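PDB 7KS4: phage terminase large subunit from Thermus phage P7426, which probably acts as the ATP-driven motor that packages viral DNA into empty capsids and as the endonuclease that cuts the genome, this chain being its ATPase domain. Local coordinates for residues 183-195 with 248-260. Numbering follows the deposited sequence.
With SO4 (sulfate ion), chain H.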
loop_
_atom_site.group_PDB
_atom_site.type_symbol
_atom_site.label_atom_id
_atom_site.label_comp_id
_atom_site.label_asym_id
_atom_site.label_seq_id
_atom_site.Cartn_x
_atom_site.Cartn_y
_atom_site.Cartn_z
ATOM N N SER A 183 -2.452 6.641 -3.548
ATOM C CA SER A 183 -2.806 7.063 -4.897
ATOM C C SER A 183 -2.212 8.426 -5.207
ATOM O O SER A 183 -1.963 9.230 -4.306
ATOM C CB SER A 183 -4.331 7.135 -5.072
ATOM O OG SER A 183 -4.695 7.229 -6.441
ATOM N N THR A 184 -1.998 8.678 -6.489
ATOM C CA THR A 184 -2.013 10.064 -6.918
ATOM C C THR A 184 -3.468 10.516 -7.011
ATOM O O THR A 184 -4.342 9.705 -7.326
ATOM C CB THR A 184 -1.332 10.232 -8.273
ATOM O OG1 THR A 184 -2.065 9.499 -9.259
ATOM C CG2 THR A 184 0.103 9.719 -8.220
ATOM N N PRO A 185 -3.768 11.774 -6.702
ATOM C CA PRO A 185 -5.174 12.180 -6.599
ATOM C C PRO A 185 -5.842 12.305 -7.960
ATOM O O PRO A 185 -5.198 12.579 -8.978
ATOM C CB PRO A 185 -5.101 13.536 -5.886
ATOM C CG PRO A 185 -3.745 14.060 -6.214
ATOM C CD PRO A 185 -2.851 12.853 -6.299
ATOM N N LYS A 186 -7.162 12.124 -7.964
ATOM C CA LYS A 186 -7.957 12.199 -9.187
ATOM C C LYS A 186 -9.214 13.024 -8.931
ATOM O O LYS A 186 -10.339 12.613 -9.223
ATOM C CB LYS A 186 -8.287 10.798 -9.695
ATOM C CG LYS A 186 -7.665 10.473 -11.036
ATOM C CD LYS A 186 -6.180 10.231 -10.915
ATOM C CE LYS A 186 -5.587 9.793 -12.233
ATOM N NZ LYS A 186 -4.130 9.548 -12.112
ATOM N N GLY A 187 -9.028 14.204 -8.367
ATOM C CA GLY A 187 -10.140 15.085 -8.095
ATOM C C GLY A 187 -10.779 14.828 -6.745
ATOM O O GLY A 187 -10.249 14.136 -5.867
ATOM N N LEU A 188 -11.969 15.402 -6.589
ATOM C CA LEU A 188 -12.676 15.367 -5.311
ATOM C C LEU A 188 -13.653 14.196 -5.324
ATOM O O LEU A 188 -14.866 14.346 -5.499
ATOM C CB LEU A 188 -13.374 16.696 -5.060
ATOM C CG LEU A 188 -12.450 17.907 -5.194
ATOM C CD1 LEU A 188 -13.237 19.183 -4.980
ATOM C CD2 LEU A 188 -11.281 17.829 -4.213
ATOM N N ASN A 189 -13.092 13.002 -5.127
ATOM C CA ASN A 189 -13.860 11.767 -5.077
ATOM C C ASN A 189 -13.646 11.079 -3.734
ATOM O O ASN A 189 -13.208 11.719 -2.774
ATOM C CB ASN A 189 -13.472 10.852 -6.239
ATOM C CG ASN A 189 -12.034 10.364 -6.156
ATOM O OD1 ASN A 189 -11.308 10.645 -5.200
ATOM N ND2 ASN A 189 -11.615 9.639 -7.181
ATOM N N TRP A 190 -13.962 9.784 -3.643
ATOM C CA TRP A 190 -13.902 9.114 -2.350
ATOM C C TRP A 190 -12.499 9.145 -1.753
ATOM O O TRP A 190 -12.353 9.209 -0.529
ATOM C CB TRP A 190 -14.399 7.670 -2.475
ATOM C CG TRP A 190 -13.415 6.727 -3.089
ATOM C CD1 TRP A 190 -13.214 6.504 -4.420
ATOM C CD2 TRP A 190 -12.509 5.869 -2.393
ATOM N NE1 TRP A 190 -12.234 5.555 -4.597
ATOM C CE2 TRP A 190 -11.788 5.146 -3.368
ATOM C CE3 TRP A 190 -12.238 5.637 -1.044
ATOM C CZ2 TRP A 190 -10.807 4.211 -3.034
ATOM C CZ3 TRP A 190 -11.266 4.700 -0.711
ATOM C CH2 TRP A 190 -10.564 4.000 -1.704
ATOM N N PHE A 191 -11.456 9.110 -2.592
ATOM C CA PHE A 191 -10.092 9.127 -2.069
ATOM C C PHE A 191 -9.791 10.445 -1.374
ATOM O O PHE A 191 -9.099 10.473 -0.350
ATOM C CB PHE A 191 -9.100 8.870 -3.201
ATOM C CG PHE A 191 -7.661 8.947 -2.783
ATOM C CD1 PHE A 191 -7.061 7.889 -2.124
ATOM C CD2 PHE A 191 -6.901 10.071 -3.073
ATOM C CE1 PHE A 191 -5.736 7.954 -1.742
ATOM C CE2 PHE A 191 -5.567 10.140 -2.696
ATOM C CZ PHE A 191 -4.983 9.079 -2.032
ATOM N N TYR A 192 -10.311 11.548 -1.920
ATOM C CA TYR A 192 -10.192 12.844 -1.261
ATOM C C TYR A 192 -10.870 12.836 0.103
ATOM O O TYR A 192 -10.322 13.352 1.085
ATOM C CB TYR A 192 -10.802 13.921 -2.158
ATOM C CG TYR A 192 -11.111 15.210 -1.447
ATOM C CD1 TYR A 192 -10.090 16.024 -0.961
ATOM C CD2 TYR A 192 -12.425 15.623 -1.265
ATOM C CE1 TYR A 192 -10.377 17.216 -0.305
ATOM C CE2 TYR A 192 -12.722 16.805 -0.614
ATOM C CZ TYR A 192 -11.697 17.601 -0.141
ATOM O OH TYR A 192 -12.004 18.777 0.505
ATOM N N GLU A 193 -12.073 12.268 0.179
ATOM C CA GLU A 193 -12.783 12.202 1.450
ATOM C C GLU A 193 -11.987 11.418 2.482
ATOM O O GLU A 193 -11.818 11.866 3.622
ATOM C CB GLU A 193 -14.153 11.570 1.242
ATOM C CG GLU A 193 -14.980 12.340 0.253
ATOM C CD GLU A 193 -16.247 11.640 -0.134
ATOM O OE1 GLU A 193 -16.410 10.438 0.184
ATOM O OE2 GLU A 193 -17.083 12.316 -0.762
ATOM N N PHE A 194 -11.501 10.234 2.100
ATOM C CA PHE A 194 -10.738 9.409 3.032
ATOM C C PHE A 194 -9.448 10.095 3.434
ATOM O O PHE A 194 -9.032 10.021 4.597
ATOM C CB PHE A 194 -10.449 8.043 2.412
ATOM C CG PHE A 194 -11.518 7.025 2.675
ATOM C CD1 PHE A 194 -12.856 7.370 2.584
ATOM C CD2 PHE A 194 -11.188 5.722 3.005
ATOM C CE1 PHE A 194 -13.846 6.440 2.825
ATOM C CE2 PHE A 194 -12.178 4.782 3.247
ATOM C CZ PHE A 194 -13.509 5.142 3.155
ATOM N N PHE A 195 -8.796 10.764 2.483
ATOM C CA PHE A 195 -7.600 11.530 2.814
ATOM C C PHE A 195 -7.897 12.543 3.911
ATOM O O PHE A 195 -7.171 12.638 4.907
ATOM C CB PHE A 195 -7.063 12.232 1.571
ATOM C CG PHE A 195 -5.889 13.112 1.853
ATOM C CD1 PHE A 195 -4.607 12.598 1.844
ATOM C CD2 PHE A 195 -6.067 14.446 2.170
ATOM C CE1 PHE A 195 -3.521 13.409 2.117
ATOM C CE2 PHE A 195 -4.987 15.254 2.447
ATOM C CZ PHE A 195 -3.712 14.731 2.423
ATOM N N GLU A 248 -2.799 17.777 -15.132
ATOM C CA GLU A 248 -1.979 16.581 -14.981
ATOM C C GLU A 248 -0.769 16.862 -14.105
ATOM O O GLU A 248 -0.408 16.043 -13.251
ATOM C CB GLU A 248 -1.547 16.062 -16.354
ATOM C CG GLU A 248 -0.664 14.823 -16.307
ATOM C CD GLU A 248 -0.197 14.385 -17.682
ATOM O OE1 GLU A 248 -0.934 14.625 -18.664
ATOM O OE2 GLU A 248 0.909 13.807 -17.781
ATOM N N PHE A 249 -0.128 18.019 -14.296
ATOM C CA PHE A 249 1.051 18.348 -13.503
ATOM C C PHE A 249 0.695 18.502 -12.030
ATOM O O PHE A 249 1.358 17.929 -11.156
ATOM C CB PHE A 249 1.708 19.627 -14.023
ATOM C CG PHE A 249 2.774 20.154 -13.111
ATOM C CD1 PHE A 249 4.091 19.758 -13.263
ATOM C CD2 PHE A 249 2.452 21.018 -12.078
ATOM C CE1 PHE A 249 5.068 20.230 -12.409
ATOM C CE2 PHE A 249 3.421 21.483 -11.218
ATOM C CZ PHE A 249 4.730 21.090 -11.385
ATOM N N ARG A 250 -0.346 19.285 -11.732
ATOM C CA ARG A 250 -0.725 19.512 -10.343
ATOM C C ARG A 250 -1.119 18.216 -9.645
ATOM O O ARG A 250 -0.906 18.077 -8.432
ATOM C CB ARG A 250 -1.872 20.522 -10.270
ATOM C CG ARG A 250 -1.488 21.944 -10.658
ATOM C CD ARG A 250 -2.670 22.899 -10.518
ATOM N NE ARG A 250 -2.272 24.280 -10.782
ATOM C CZ ARG A 250 -1.777 25.115 -9.872
ATOM N NH1 ARG A 250 -1.620 24.725 -8.612
ATOM N NH2 ARG A 250 -1.440 26.350 -10.221
ATOM N N GLN A 251 -1.719 17.269 -10.372
ATOM C CA GLN A 251 -2.141 16.016 -9.749
ATOM C C GLN A 251 -0.993 15.026 -9.627
ATOM O O GLN A 251 -0.740 14.491 -8.542
ATOM C CB GLN A 251 -3.267 15.365 -10.547
ATOM C CG GLN A 251 -4.614 15.998 -10.373
ATOM C CD GLN A 251 -5.727 15.081 -10.843
ATOM O OE1 GLN A 251 -5.499 14.155 -11.625
ATOM N NE2 GLN A 251 -6.930 15.324 -10.354
ATOM N N GLU A 252 -0.322 14.732 -10.744
ATOM C CA GLU A 252 0.625 13.623 -10.758
ATOM C C GLU A 252 1.900 13.962 -10.004
ATOM O O GLU A 252 2.502 13.079 -9.385
ATOM C CB GLU A 252 0.950 13.229 -12.197
ATOM C CG GLU A 252 -0.261 12.820 -13.019
ATOM C CD GLU A 252 -1.053 11.690 -12.382
ATOM O OE1 GLU A 252 -2.301 11.768 -12.391
ATOM O OE2 GLU A 252 -0.431 10.734 -11.865
ATOM N N TYR A 253 2.322 15.223 -10.037
ATOM C CA TYR A 253 3.514 15.662 -9.328
ATOM C C TYR A 253 3.205 16.509 -8.112
ATOM O O TYR A 253 3.805 16.298 -7.055
ATOM C CB TYR A 253 4.424 16.447 -10.279
ATOM C CG TYR A 253 4.856 15.626 -11.462
ATOM C CD1 TYR A 253 5.631 14.489 -11.291
ATOM C CD2 TYR A 253 4.488 15.981 -12.752
ATOM C CE1 TYR A 253 6.028 13.727 -12.367
ATOM C CE2 TYR A 253 4.884 15.225 -13.839
ATOM C CZ TYR A 253 5.654 14.097 -13.639
ATOM O OH TYR A 253 6.051 13.341 -14.718
ATOM N N GLY A 254 2.271 17.455 -8.221
ATOM C CA GLY A 254 1.886 18.235 -7.064
ATOM C C GLY A 254 1.080 17.463 -6.042
ATOM O O GLY A 254 1.019 17.873 -4.879
ATOM N N ALA A 255 0.469 16.347 -6.447
ATOM C CA ALA A 255 -0.428 15.592 -5.574
ATOM C C ALA A 255 -1.574 16.478 -5.090
ATOM O O ALA A 255 -2.047 16.355 -3.957
ATOM C CB ALA A 255 0.329 14.978 -4.393
ATOM N N GLU A 256 -2.033 17.372 -5.967
ATOM C CA GLU A 256 -3.079 18.322 -5.622
ATOM C C GLU A 256 -4.452 17.736 -5.910
ATOM O O GLU A 256 -4.645 17.013 -6.895
ATOM C CB GLU A 256 -2.905 19.632 -6.392
ATOM C CG GLU A 256 -1.681 20.412 -5.973
ATOM C CD GLU A 256 -1.498 21.691 -6.760
ATOM O OE1 GLU A 256 -2.496 22.227 -7.286
ATOM O OE2 GLU A 256 -0.345 22.150 -6.858
ATOM N N PHE A 257 -5.392 18.040 -5.018
ATOM C CA PHE A 257 -6.802 17.724 -5.205
ATOM C C PHE A 257 -7.454 18.901 -5.919
ATOM O O PHE A 257 -7.602 19.978 -5.335
ATOM C CB PHE A 257 -7.489 17.488 -3.865
ATOM C CG PHE A 257 -7.077 16.231 -3.160
ATOM C CD1 PHE A 257 -7.612 15.012 -3.533
ATOM C CD2 PHE A 257 -6.205 16.279 -2.083
ATOM C CE1 PHE A 257 -7.263 13.850 -2.864
ATOM C CE2 PHE A 257 -5.854 15.131 -1.410
ATOM C CZ PHE A 257 -6.389 13.909 -1.799
ATOM N N VAL A 258 -7.857 18.696 -7.169
ATOM C CA VAL A 258 -8.399 19.764 -8.001
ATOM C C VAL A 258 -9.805 19.376 -8.441
ATOM O O VAL A 258 -10.037 18.238 -8.865
ATOM C CB VAL A 258 -7.496 20.040 -9.217
ATOM C CG1 VAL A 258 -6.074 20.340 -8.763
ATOM C CG2 VAL A 258 -7.491 18.858 -10.166
ATOM N N SER A 259 -10.737 20.322 -8.342
ATOM C CA SER A 259 -12.102 20.111 -8.817
ATOM C C SER A 259 -12.108 20.097 -10.341
ATOM O O SER A 259 -11.959 21.145 -10.979
ATOM C CB SER A 259 -13.017 21.204 -8.273
ATOM O OG SER A 259 -12.589 22.484 -8.700
ATOM N N HIS A 260 -12.283 18.916 -10.929
ATOM C CA HIS A 260 -12.273 18.769 -12.383
ATOM C C HIS A 260 -13.362 19.630 -13.017
ATOM O O HIS A 260 -13.780 19.390 -14.151
ATOM C CB HIS A 260 -12.463 17.299 -12.780
ATOM C CG HIS A 260 -11.282 16.428 -12.472
ATOM N ND1 HIS A 260 -11.095 15.192 -13.052
ATOM C CD2 HIS A 260 -10.227 16.616 -11.642
ATOM C CE1 HIS A 260 -9.977 14.656 -12.596
ATOM N NE2 HIS A 260 -9.432 15.500 -11.739
HETATM S S SO4 H . 6.403 9.796 -17.135
HETATM O O1 SO4 H . 7.185 10.344 -18.241
HETATM O O2 SO4 H . 7.126 8.681 -16.532
HETATM O O3 SO4 H . 5.118 9.326 -17.649
HETATM O O4 SO4 H . 6.180 10.819 -16.115
HETATM O O HOH W 1 -12.833 16.786 -9.102
#
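Phe-257 lies between Pro-185 and the aromatic face of helix 190-197. Pro-185 CB sits over one face of its ring, 4.1 Å from the Phe-257 centroid, a CH-pi contact. Over the opposite face comes the edge of Tyr-192, led by CD1. This pair is edge-to-face, with planes at 60°. Tyr-192 CG is anti to the backbone N (chi1 163°), which turns the ring so that CD1 meets the Phe-257 face. Tyr-192 CB also touches Phe-257 CE1. Phe-257 CE2 in turn lies over one face of Phe-195, 3.7 Å from Phe-195 CD2, with the planes oblique. Phe-191 CD2 reaches the edge of Phe-257. Leu-188 CD2 meets Phe-257 CB and also covers the centre of the Tyr-192 ring. Phe-257 also touches Cys-41 of strand 37-42.

The charged contact is separate. Lys-186 NZ forms a salt bridge with Glu-252 OE1 at 2.9 Å, met on the syn side and 18° out of the carboxylate plane. Both chains bend at chi2, and their ends meet although both CB atoms point away from the opposing segment. Glu-252 OE2 lies 3.3 Å from Thr-184 OG1.

Backbone contacts close the other end. Gly-187 CA approaches Val-258 O at 3.2 Å as a CA-H...O contact. Water 1 accepts from Leu-188 N and His-260 N, bridging the two segments.

The Gln-251 amide lies against the backbone of 185-187. Its modelled orientation is doubtful: OE1 is 3.1 Å from Pro-185 O, and NE2 is 3.1 Å from Gly-187 N.

The arrangement packs the C-terminal end of the modelled chain against the loop after strand 178-183 of the P-loop ATPase fold. Thr-184 N bonds to Glu-155, the predicted catalytic glutamate after the Walker B strand, so the salt-bridged end of the contact borders the ATPase site.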